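Local coordinates for protein argonaute (Marinitoga piezophila, PDB 5I4A), which is an RNA-guided endonuclease that uses short guide RNAs with a 5'-hydroxyl end to bind and cleave complementary single-stranded DNA, at residues 270-275 against 431-436; 287-292 against 331-336; 295-300 against 339-344; 370-375 against 426-431. All coordinates share one frame; numbering follows the deposited sequence.

Overall arrangement
The four contacts run in a chain from the seam between linker L2 and the PIWI domain into the parallel sheet of the Mid domain. Contact 1 pairs L2 with the start of PIWI and abuts contact 2, centres about 12 Å apart, through Pro431 O and Tyr290 N. Contact 2 seats L2 on the end of helix 325-333, from which the chain runs on into strand 337-340 of contact 3. Strands 295-302 and 374-379 are neighbours in one sheet, which joins contacts 3 and 4, and contact 4 shares Pro431 with contact 1. All lie away from the catalytic residues; contact 4 comes nearest the bound nucleic acid, about 9 Å between nearest atoms.

Contact 1 (270-275 against 431-436); sequences IYKFKN and PFILKK
Tyr271 drives the edge of its ring onto the face of the Phe432 ring, a T-shaped stack with the planes at 86° and the centroids of Tyr271 and Phe432 4.8 Å apart. The touching edge is CD2 and CE2, and Tyr271 CD2 sits over the centre of the Phe432 ring. Phe432 takes the crowded first torsion, CG between the backbone N and the carbonyl carbon (chi1 61°), and its ring lies alongside Tyr271, both side chains pointing the same way. Phe432 CB lies 3.7 Å from Phe273 CE1, the two side chains running side by side, while Leu434 CD2 also touches the CD2-CE2 part of the Tyr271 ring, 4.0 Å from Tyr271 CD2.

Behind these side chains runs a short antiparallel pairing. Lys272 and Ile433 form the hydrogen-bonded pair: Lys272 N donates to Ile433 O at 2.9 Å, nearly along the C=O axis, and the return bond from Ile433 N to Lys272 O is weak. Tyr271 and Leu434 are the non-hydrogen-bonded pair, with side chains on the same face as each other. Farther along, Lys435 N gives an almost straight bond to Ile270 O (3.2 Å, 176°), and a water that donates to Ile270 O accepts from Lys436 N.

Strand 271-272 is the middle of three strands, flanked also by 277-278, so linker L2 and the beginning of PIWI share one small sheet. The Tyr271 hydroxyl is hydrogen-bonded to His610 and Arg607. Held at its hydroxyl and along one edge, the Tyr271 ring binds linker and PIWI domain by polar and aromatic contacts together.

Contact 2 (287-292 against 331-336); sequences YSFYKN and AELGFS
The chain leaves helix 325-333 through a Schellman motif, Gly334 having positive phi (99°) and Gly334 N bonding back to Ala331 O, and Ser288, itself just past helix 284-287 with positive phi, passes close by, its CA 4.2 Å from that of Leu333. Two helix ends thus meet, one from linker L2 and one from the Mid domain.

Leu333 O is the hub. It accepts from Phe289 N at 3.0 Å and from Asn292 ND2 at 3.2 Å, and both donors stand above the carbonyl plane instead of lying on a lone pair. A C-terminal carbonyl of a helix is thereby satisfied by the linker, once through its backbone and once through a side chain.

Asn292 points toward the helix end with CG anti to the backbone N (chi1 -160°), which lays its amide across Gly334. Its OD1 accepts from Gln294 N, so both polar atoms of the amide are bonded and its rotation is fixed. Gly334 lies close against both Ser288 OG and Asn292.

Apolar and weaker polar contacts surround this centre. Phe289 crosses Leu333 obliquely, Phe289 CE1 meeting Leu333 CD2 at 3.6 Å, and the two side chains also share Val284 of helix 284-287. Ser288 CA makes a CA-H...O contact with Glu332 O at 3.1 Å, and a water bridges Ser288 OG to Ala331 O.

Asn292 ND2 also lies over the centre of the Phe335 ring, 3.5 Å above its plane, with the amide and ring planes 80° apart.

Contact 3 (295-300 against 339-344); sequences PLKAIF and EFLRDS
Three backbone bonds join the strands. Glu339 N donates to Leu296 O at 2.8 Å, nearly along the C=O axis; Ala298 N donates to Glu339 O at 3.0 Å; and Leu341 N donates to Ala298 O at 3.2 Å, the last two in the plane of the accepting carbonyl. This alternation is that of parallel strands, with Lys297 beside Glu339 and Ala298 beside Phe340. Two CA-H...O contacts supplement it, from Lys297 CA to Glu339 O and from Phe340 CA to Ala298 O. Leu341 O, buried by the contact, has no polar partner; Ile299 CG2 lies against it at 3.4 Å.

On the face bearing Lys297 and Glu339, the two side chains run side by side in the same direction but do not pair. Lys297 NZ stays 5.9 Å from Glu339 OE2 and makes its salt bridge with Asp371, and the carboxylate touches the lysine by its CG and CD methylenes.

The other face is aromatic. Phe340 CE1 touches Ala298 CB at 3.8 Å, Ala298 O lies at the ring edge, and Phe300 joins Phe340 in an offset pair, planes 30° apart, whose rings barely overlap. Phe300 CE1 lies 3.4 Å from Phe340 CD1, and Phe300 CZ comes as near to Phe340 CE1.

Both rings also meet Phe319 of helix 312-320, and Phe340 packs on Phe326 and Tyr327 of helix 325-333. Strand 374-379 pairs with 295-302 through Met374 and Ile376, so this contact belongs to the parallel Mid-domain sheet, with both helices, which come between strands 295-302 and 337-340 in the chain, packed on its aromatic face.

Contact 4 (370-375 against 426-431); sequences EDNVMA and IPECKP
Asn372 sets CG anti to its carbonyl carbon (chi1 -49°), which brings the amide to Glu428, and Glu428, with CG likewise placed (chi1 -68°) and its chain bent at chi2 (76°), curls its carboxylate round to meet it. The two groups are nearly coplanar. Glu428 OE1 accepts from Asn372 ND2 at 2.9 Å with its syn lone pair, on the side of the other carboxylate oxygen, though the bond is far from straight. A water donates to both remaining oxygens, Asn372 OD1 at 3.1 Å and Glu428 OE2 at 2.8 Å. Amide, water and carboxylate close a ring of hydrogen bonds: the three side-chain oxygens accept, the amide N and the water donate, and OD1 reaches the acid through the water. These two donors would be expected to ease the negative charge of the glutamate.

Pro427 meets Asn372 tip to tip, its CD 3.8 Å from Asn372 OD1, and Ile426 CG2 lies 3.7 Å from Asn372 ND2. Met374 is bent at chi2 so that its CE swings over to Ile426, crossing it at about a right angle, with Met374 CE and Ile426 CG1 3.5 Å apart. This buried apolar patch extends to Met422 of helix 412-424 and to Leu296 and Ala298 of the neighbouring strand.

Asn372 lies in the loop just before strand 374-379 of the parallel Mid-domain sheet, and Met374 at the start of that strand. Across the contact, Ile426 to Cys429 form a type I beta turn, closed by Cys429 N to Ile426 O, where the chain leaves helix 412-424 and passes from the Mid to the PIWI domain.

Contact 1 (270-275 against 431-436)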
# COMPACT_ATOMS: atom_id res chain seq x y z
N ILE A 270 13.95 0.37 20.20
CA ILE A 270 14.57 -0.68 21.00
C ILE A 270 13.51 -1.70 21.37
O ILE A 270 12.44 -1.33 21.89
CB ILE A 270 15.24 -0.10 22.26
CG1 ILE A 270 16.30 0.94 21.89
CG2 ILE A 270 15.87 -1.22 23.08
CD1 ILE A 270 17.52 0.36 21.21
N TYR A 271 13.79 -2.97 21.11
CA TYR A 271 12.90 -4.06 21.48
C TYR A 271 13.26 -4.59 22.86
O TYR A 271 14.44 -4.80 23.16
CB TYR A 271 12.97 -5.18 20.45
CG TYR A 271 12.56 -4.80 19.04
CD1 TYR A 271 13.45 -4.17 18.18
CD2 TYR A 271 11.28 -5.08 18.57
CE1 TYR A 271 13.08 -3.82 16.89
CE2 TYR A 271 10.90 -4.73 17.29
CZ TYR A 271 11.80 -4.11 16.45
OH TYR A 271 11.42 -3.77 15.17
N LYS A 272 12.25 -4.81 23.69
CA LYS A 272 12.43 -5.40 25.02
C LYS A 272 12.03 -6.87 24.97
O LYS A 272 10.85 -7.19 24.79
CB LYS A 272 11.60 -4.66 26.07
CG LYS A 272 12.29 -3.44 26.68
CD LYS A 272 11.45 -2.87 27.82
CE LYS A 272 11.90 -3.40 29.18
NZ LYS A 272 11.87 -4.89 29.27
N PHE A 273 13.00 -7.75 25.13
CA PHE A 273 12.76 -9.18 25.23
C PHE A 273 12.78 -9.59 26.70
O PHE A 273 12.77 -8.75 27.60
CB PHE A 273 13.78 -9.94 24.38
CG PHE A 273 13.84 -9.46 22.95
CD1 PHE A 273 12.79 -9.69 22.08
CD2 PHE A 273 14.95 -8.78 22.48
CE1 PHE A 273 12.83 -9.25 20.77
CE2 PHE A 273 15.01 -8.34 21.17
CZ PHE A 273 13.95 -8.58 20.31
N LYS A 274 12.81 -10.90 26.96
CA LYS A 274 12.79 -11.36 28.35
C LYS A 274 14.12 -11.08 29.05
O LYS A 274 14.14 -10.54 30.16
CB LYS A 274 12.45 -12.84 28.42
CG LYS A 274 12.48 -13.42 29.83
CD LYS A 274 11.55 -14.62 29.98
CE LYS A 274 12.02 -15.56 31.08
NZ LYS A 274 13.13 -16.44 30.60
N ASN A 275 15.23 -11.45 28.42
CA ASN A 275 16.53 -11.39 29.07
C ASN A 275 17.48 -10.38 28.43
O ASN A 275 18.69 -10.46 28.65
CB ASN A 275 17.16 -12.79 29.09
CG ASN A 275 16.22 -13.85 29.63
OD1 ASN A 275 15.58 -13.66 30.67
ND2 ASN A 275 16.11 -14.96 28.91
N PRO A 431 6.04 -11.66 21.94
CA PRO A 431 7.45 -11.71 21.53
C PRO A 431 8.29 -10.57 22.08
O PRO A 431 9.47 -10.78 22.40
CB PRO A 431 7.37 -11.66 20.00
CG PRO A 431 6.04 -12.29 19.69
CD PRO A 431 5.13 -11.83 20.79
N PHE A 432 7.72 -9.38 22.22
CA PHE A 432 8.46 -8.21 22.69
C PHE A 432 7.47 -7.09 22.95
O PHE A 432 6.35 -7.09 22.42
CB PHE A 432 9.51 -7.76 21.66
CG PHE A 432 8.92 -7.35 20.33
CD1 PHE A 432 8.37 -6.09 20.15
CD2 PHE A 432 8.90 -8.23 19.27
CE1 PHE A 432 7.82 -5.72 18.94
CE2 PHE A 432 8.36 -7.86 18.05
CZ PHE A 432 7.82 -6.60 17.89
N ILE A 433 7.89 -6.11 23.74
CA ILE A 433 7.22 -4.83 23.83
C ILE A 433 8.23 -3.75 23.49
O ILE A 433 9.44 -3.92 23.71
CB ILE A 433 6.57 -4.57 25.20
CG1 ILE A 433 7.63 -4.37 26.28
CG2 ILE A 433 5.62 -5.71 25.57
CD1 ILE A 433 7.06 -4.07 27.65
N LEU A 434 7.75 -2.65 22.93
CA LEU A 434 8.63 -1.55 22.58
C LEU A 434 8.96 -0.74 23.83
O LEU A 434 8.08 -0.43 24.63
CB LEU A 434 7.98 -0.65 21.52
CG LEU A 434 7.69 -1.31 20.17
CD1 LEU A 434 7.34 -0.26 19.13
CD2 LEU A 434 8.88 -2.15 19.71
N LYS A 435 10.24 -0.42 23.99
CA LYS A 435 10.68 0.32 25.17
C LYS A 435 9.93 1.64 25.30
O LYS A 435 9.51 2.02 26.40
CB LYS A 435 12.19 0.55 25.11
CG LYS A 435 12.84 0.75 26.46
CD LYS A 435 14.33 1.04 26.30
CE LYS A 435 15.02 1.04 27.66
NZ LYS A 435 14.20 1.77 28.66
N LYS A 436 9.73 2.34 24.19
CA LYS A 436 9.06 3.63 24.20
C LYS A 436 7.54 3.51 24.24
O LYS A 436 6.86 4.51 24.49
CB LYS A 436 9.48 4.45 22.98
CG LYS A 436 10.94 4.86 23.00
CD LYS A 436 11.34 5.65 21.77
CE LYS A 436 12.71 6.29 21.96
NZ LYS A 436 13.16 7.04 20.75
O HOH W 1 11.08 1.47 21.70

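Contact 2 (287-292 against 331-336)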
# COMPACT_ATOMS: atom_id res chain seq x y z
N TYR A 287 17.41 -13.45 23.53
CA TYR A 287 16.89 -13.02 24.82
C TYR A 287 15.47 -13.49 25.07
O TYR A 287 14.87 -13.07 26.07
CB TYR A 287 16.98 -11.49 24.92
CG TYR A 287 18.35 -10.95 24.57
CD1 TYR A 287 19.43 -11.13 25.42
CD2 TYR A 287 18.56 -10.27 23.37
CE1 TYR A 287 20.69 -10.64 25.10
CE2 TYR A 287 19.81 -9.78 23.04
CZ TYR A 287 20.87 -9.97 23.91
OH TYR A 287 22.12 -9.48 23.59
N SER A 288 14.91 -14.32 24.19
CA SER A 288 13.64 -15.02 24.37
C SER A 288 12.44 -14.08 24.31
O SER A 288 12.60 -12.86 24.43
CB SER A 288 13.65 -15.79 25.70
OG SER A 288 12.57 -16.72 25.76
N PHE A 289 11.25 -14.64 24.10
CA PHE A 289 10.02 -13.86 24.12
C PHE A 289 9.93 -13.07 25.42
O PHE A 289 10.26 -13.57 26.50
CB PHE A 289 8.79 -14.76 24.01
CG PHE A 289 8.35 -15.06 22.60
CD1 PHE A 289 9.23 -14.92 21.53
CD2 PHE A 289 7.06 -15.47 22.35
CE1 PHE A 289 8.81 -15.19 20.24
CE2 PHE A 289 6.63 -15.74 21.06
CZ PHE A 289 7.51 -15.60 20.01
N TYR A 290 9.46 -11.82 25.31
CA TYR A 290 9.15 -11.03 26.50
C TYR A 290 8.24 -11.80 27.45
O TYR A 290 8.44 -11.79 28.67
CB TYR A 290 8.51 -9.71 26.08
CG TYR A 290 8.13 -8.79 27.23
CD1 TYR A 290 9.11 -8.15 27.98
CD2 TYR A 290 6.80 -8.56 27.54
CE1 TYR A 290 8.77 -7.30 29.02
CE2 TYR A 290 6.45 -7.71 28.58
CZ TYR A 290 7.44 -7.09 29.31
OH TYR A 290 7.10 -6.25 30.35
N LYS A 291 7.25 -12.49 26.90
CA LYS A 291 6.33 -13.32 27.68
C LYS A 291 6.04 -14.59 26.91
O LYS A 291 5.62 -14.53 25.75
CB LYS A 291 5.03 -12.57 27.98
CG LYS A 291 4.03 -13.36 28.80
CD LYS A 291 2.61 -12.92 28.48
CE LYS A 291 1.73 -12.92 29.71
NZ LYS A 291 1.36 -11.53 30.11
N ASN A 292 6.28 -15.73 27.54
CA ASN A 292 5.94 -17.02 26.95
C ASN A 292 5.56 -18.00 28.05
O ASN A 292 4.47 -17.89 28.62
CB ASN A 292 7.10 -17.55 26.10
CG ASN A 292 6.66 -18.61 25.10
OD1 ASN A 292 5.75 -19.40 25.37
ND2 ASN A 292 7.30 -18.63 23.94
N ALA A 331 12.93 -23.43 22.17
CA ALA A 331 13.56 -23.19 23.45
C ALA A 331 14.08 -21.76 23.55
O ALA A 331 13.86 -21.07 24.56
CB ALA A 331 14.70 -24.19 23.67
N GLU A 332 14.75 -21.28 22.50
CA GLU A 332 15.29 -19.92 22.51
C GLU A 332 14.19 -18.88 22.64
O GLU A 332 14.40 -17.83 23.25
CB GLU A 332 16.10 -19.67 21.24
CG GLU A 332 17.48 -20.30 21.25
CD GLU A 332 18.13 -20.33 19.87
OE1 GLU A 332 19.11 -21.08 19.69
OE2 GLU A 332 17.65 -19.61 18.97
N LEU A 333 13.00 -19.16 22.09
CA LEU A 333 11.90 -18.21 22.17
C LEU A 333 11.12 -18.30 23.47
O LEU A 333 10.27 -17.45 23.72
CB LEU A 333 10.96 -18.40 20.97
CG LEU A 333 11.58 -18.03 19.62
CD1 LEU A 333 10.58 -18.22 18.50
CD2 LEU A 333 12.12 -16.60 19.64
N GLY A 334 11.39 -19.30 24.30
CA GLY A 334 10.79 -19.37 25.62
C GLY A 334 9.59 -20.28 25.76
O GLY A 334 8.86 -20.14 26.75
N PHE A 335 9.36 -21.20 24.82
CA PHE A 335 8.27 -22.15 24.97
C PHE A 335 8.60 -23.15 26.08
O PHE A 335 9.72 -23.67 26.16
CB PHE A 335 8.01 -22.89 23.66
CG PHE A 335 7.40 -22.03 22.59
CD1 PHE A 335 6.06 -21.69 22.64
CD2 PHE A 335 8.16 -21.58 21.52
CE1 PHE A 335 5.49 -20.91 21.66
CE2 PHE A 335 7.59 -20.79 20.54
CZ PHE A 335 6.25 -20.46 20.61
N SER A 336 7.62 -23.40 26.94
CA SER A 336 7.82 -24.37 28.02
C SER A 336 8.14 -25.75 27.46
O SER A 336 9.03 -26.44 27.96
CB SER A 336 6.58 -24.43 28.92
OG SER A 336 5.45 -24.89 28.20
O HOH W 2 14.22 -19.46 26.29

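Contact 3 (295-300 against 339-344)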
# COMPACT_ATOMS: atom_id res chain seq x y z
N PRO A 295 3.13 -23.82 26.23
CA PRO A 295 3.48 -24.97 25.39
C PRO A 295 3.21 -24.69 23.92
O PRO A 295 2.26 -23.99 23.56
CB PRO A 295 2.56 -26.08 25.92
CG PRO A 295 1.36 -25.34 26.43
CD PRO A 295 1.88 -24.03 26.97
N LEU A 296 4.08 -25.24 23.07
CA LEU A 296 3.89 -25.23 21.63
C LEU A 296 3.38 -26.61 21.22
O LEU A 296 4.12 -27.59 21.27
CB LEU A 296 5.19 -24.88 20.91
CG LEU A 296 5.13 -24.86 19.38
CD1 LEU A 296 4.10 -23.86 18.89
CD2 LEU A 296 6.50 -24.55 18.79
N LYS A 297 2.11 -26.67 20.83
CA LYS A 297 1.45 -27.91 20.45
C LYS A 297 1.13 -27.88 18.96
O LYS A 297 0.76 -26.83 18.42
CB LYS A 297 0.18 -28.13 21.27
CG LYS A 297 0.44 -28.28 22.76
CD LYS A 297 -0.85 -28.43 23.56
CE LYS A 297 -1.69 -27.17 23.49
NZ LYS A 297 -2.88 -27.24 24.39
N ALA A 298 1.27 -29.02 18.29
CA ALA A 298 1.13 -29.03 16.84
C ALA A 298 0.76 -30.42 16.34
O ALA A 298 1.05 -31.43 16.99
CB ALA A 298 2.42 -28.56 16.16
N ILE A 299 0.10 -30.45 15.18
CA ILE A 299 -0.13 -31.66 14.41
C ILE A 299 0.18 -31.36 12.95
O ILE A 299 0.32 -30.20 12.55
CB ILE A 299 -1.57 -32.21 14.55
CG1 ILE A 299 -2.60 -31.14 14.17
CG2 ILE A 299 -1.81 -32.72 15.97
CD1 ILE A 299 -4.03 -31.63 14.20
N PHE A 300 0.29 -32.41 12.14
CA PHE A 300 0.74 -32.31 10.76
C PHE A 300 -0.36 -32.71 9.80
O PHE A 300 -1.10 -33.68 10.05
CB PHE A 300 1.98 -33.19 10.51
CG PHE A 300 3.17 -32.83 11.34
CD1 PHE A 300 3.36 -33.39 12.60
CD2 PHE A 300 4.13 -31.95 10.86
CE1 PHE A 300 4.47 -33.07 13.36
CE2 PHE A 300 5.23 -31.62 11.62
CZ PHE A 300 5.40 -32.18 12.87
N GLU A 339 5.10 -30.15 21.87
CA GLU A 339 4.29 -31.36 21.98
C GLU A 339 3.54 -31.58 20.67
O GLU A 339 2.77 -30.72 20.24
CB GLU A 339 3.31 -31.26 23.15
CG GLU A 339 2.39 -32.45 23.29
CD GLU A 339 1.48 -32.34 24.50
OE1 GLU A 339 0.80 -33.33 24.84
OE2 GLU A 339 1.44 -31.25 25.11
N PHE A 340 3.76 -32.73 20.05
CA PHE A 340 3.01 -33.13 18.87
C PHE A 340 1.92 -34.09 19.31
O PHE A 340 2.21 -35.23 19.71
CB PHE A 340 3.95 -33.74 17.83
CG PHE A 340 4.96 -32.77 17.31
CD1 PHE A 340 4.59 -31.74 16.46
CD2 PHE A 340 6.29 -32.85 17.70
CE1 PHE A 340 5.51 -30.83 15.99
CE2 PHE A 340 7.22 -31.94 17.24
CZ PHE A 340 6.83 -30.93 16.38
N LEU A 341 0.68 -33.62 19.27
CA LEU A 341 -0.45 -34.42 19.73
C LEU A 341 -0.67 -35.59 18.78
O LEU A 341 -0.60 -35.45 17.56
CB LEU A 341 -1.71 -33.57 19.80
CG LEU A 341 -1.60 -32.18 20.43
CD1 LEU A 341 -2.95 -31.49 20.38
CD2 LEU A 341 -1.11 -32.28 21.87
N ARG A 342 -0.96 -36.76 19.34
CA ARG A 342 -1.21 -37.95 18.54
C ARG A 342 -2.59 -38.51 18.86
O ARG A 342 -3.01 -38.56 20.02
CB ARG A 342 -0.13 -39.01 18.76
CG ARG A 342 0.43 -39.07 20.16
CD ARG A 342 1.79 -39.75 20.17
NE ARG A 342 1.73 -41.11 19.64
CZ ARG A 342 1.21 -42.15 20.29
NH1 ARG A 342 0.70 -41.97 21.50
NH2 ARG A 342 1.20 -43.35 19.74
N ASP A 343 -3.29 -38.92 17.80
CA ASP A 343 -4.59 -39.57 17.93
C ASP A 343 -4.40 -40.97 18.50
O ASP A 343 -3.69 -41.79 17.92
CB ASP A 343 -5.26 -39.62 16.56
CG ASP A 343 -6.42 -40.59 16.49
OD1 ASP A 343 -7.09 -40.82 17.53
OD2 ASP A 343 -6.69 -41.11 15.39
N SER A 344 -5.05 -41.24 19.64
CA SER A 344 -4.92 -42.55 20.27
C SER A 344 -5.36 -43.66 19.34
O SER A 344 -4.83 -44.78 19.41
CB SER A 344 -5.72 -42.58 21.57
OG SER A 344 -5.33 -43.68 22.38

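Contact 4 (370-375 against 426-431)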
# COMPACT_ATOMS: atom_id res chain seq x y z
N GLU A 370 -8.59 -28.86 21.78
CA GLU A 370 -8.85 -27.58 22.41
C GLU A 370 -7.54 -26.80 22.49
O GLU A 370 -6.48 -27.27 22.08
CB GLU A 370 -9.47 -27.77 23.79
CG GLU A 370 -10.54 -28.85 23.86
CD GLU A 370 -11.89 -28.29 24.25
OE1 GLU A 370 -12.11 -27.08 24.05
OE2 GLU A 370 -12.74 -29.06 24.77
N ASP A 371 -7.63 -25.58 23.03
CA ASP A 371 -6.49 -24.70 23.24
C ASP A 371 -5.80 -24.35 21.93
O ASP A 371 -6.37 -24.52 20.85
CB ASP A 371 -5.48 -25.35 24.20
CG ASP A 371 -6.15 -26.03 25.37
OD1 ASP A 371 -7.37 -25.81 25.56
OD2 ASP A 371 -5.48 -26.80 26.09
N ASN A 372 -4.56 -23.85 22.02
CA ASN A 372 -3.80 -23.41 20.85
C ASN A 372 -3.02 -24.59 20.30
O ASN A 372 -2.09 -25.08 20.94
CB ASN A 372 -2.86 -22.27 21.22
CG ASN A 372 -3.55 -21.17 22.00
OD1 ASN A 372 -4.59 -20.65 21.58
ND2 ASN A 372 -2.99 -20.81 23.15
N VAL A 373 -3.40 -25.05 19.11
CA VAL A 373 -2.70 -26.15 18.44
C VAL A 373 -2.45 -25.73 17.00
O VAL A 373 -3.38 -25.38 16.27
CB VAL A 373 -3.50 -27.46 18.49
CG1 VAL A 373 -2.81 -28.53 17.65
CG2 VAL A 373 -3.65 -27.93 19.93
N MET A 374 -1.18 -25.76 16.60
CA MET A 374 -0.79 -25.39 15.25
C MET A 374 -1.05 -26.55 14.30
O MET A 374 -0.74 -27.70 14.60
CB MET A 374 0.69 -25.01 15.21
CG MET A 374 1.07 -23.94 16.21
SD MET A 374 0.28 -22.38 15.83
CE MET A 374 0.54 -21.50 17.35
N ALA A 375 -1.60 -26.23 13.13
CA ALA A 375 -1.76 -27.20 12.06
C ALA A 375 -0.66 -26.92 11.04
O ALA A 375 -0.75 -26.00 10.24
CB ALA A 375 -3.14 -27.11 11.44
N ILE A 426 0.00 -17.31 19.26
CA ILE A 426 -0.48 -17.76 20.56
C ILE A 426 -0.79 -16.52 21.39
O ILE A 426 0.13 -15.76 21.73
CB ILE A 426 0.55 -18.65 21.26
CG1 ILE A 426 0.70 -19.97 20.50
CG2 ILE A 426 0.13 -18.92 22.70
CD1 ILE A 426 1.90 -20.80 20.92
N PRO A 427 -2.06 -16.26 21.72
CA PRO A 427 -2.40 -15.00 22.40
C PRO A 427 -1.78 -14.86 23.78
O PRO A 427 -1.61 -13.73 24.24
CB PRO A 427 -3.93 -15.03 22.47
CG PRO A 427 -4.31 -16.47 22.27
CD PRO A 427 -3.26 -17.05 21.39
N GLU A 428 -1.43 -15.95 24.45
CA GLU A 428 -0.79 -15.83 25.75
C GLU A 428 0.69 -15.48 25.64
O GLU A 428 1.35 -15.30 26.67
CB GLU A 428 -0.96 -17.11 26.56
CG GLU A 428 -2.40 -17.38 27.01
CD GLU A 428 -3.27 -17.88 25.88
OE1 GLU A 428 -2.74 -18.53 24.96
OE2 GLU A 428 -4.50 -17.62 25.91
N CYS A 429 1.23 -15.39 24.43
CA CYS A 429 2.62 -15.02 24.21
C CYS A 429 2.73 -13.55 23.83
O CYS A 429 1.78 -12.93 23.34
CB CYS A 429 3.26 -15.89 23.12
SG CYS A 429 3.50 -17.61 23.58
N LYS A 430 3.91 -12.99 24.05
CA LYS A 430 4.25 -11.64 23.60
C LYS A 430 5.72 -11.65 23.23
O LYS A 430 6.60 -11.69 24.11
CB LYS A 430 3.95 -10.59 24.67
CG LYS A 430 4.34 -9.17 24.26
CD LYS A 430 3.69 -8.76 22.94
CE LYS A 430 2.18 -8.66 23.06
NZ LYS A 430 1.56 -8.30 21.75
N PRO A 431 6.04 -11.66 21.94
CA PRO A 431 7.45 -11.71 21.53
C PRO A 431 8.29 -10.57 22.08
O PRO A 431 9.47 -10.78 22.40
CB PRO A 431 7.37 -11.66 20.00
CG PRO A 431 6.04 -12.29 19.69
CD PRO A 431 5.13 -11.83 20.79
O HOH W 3 -5.85 -19.30 24.05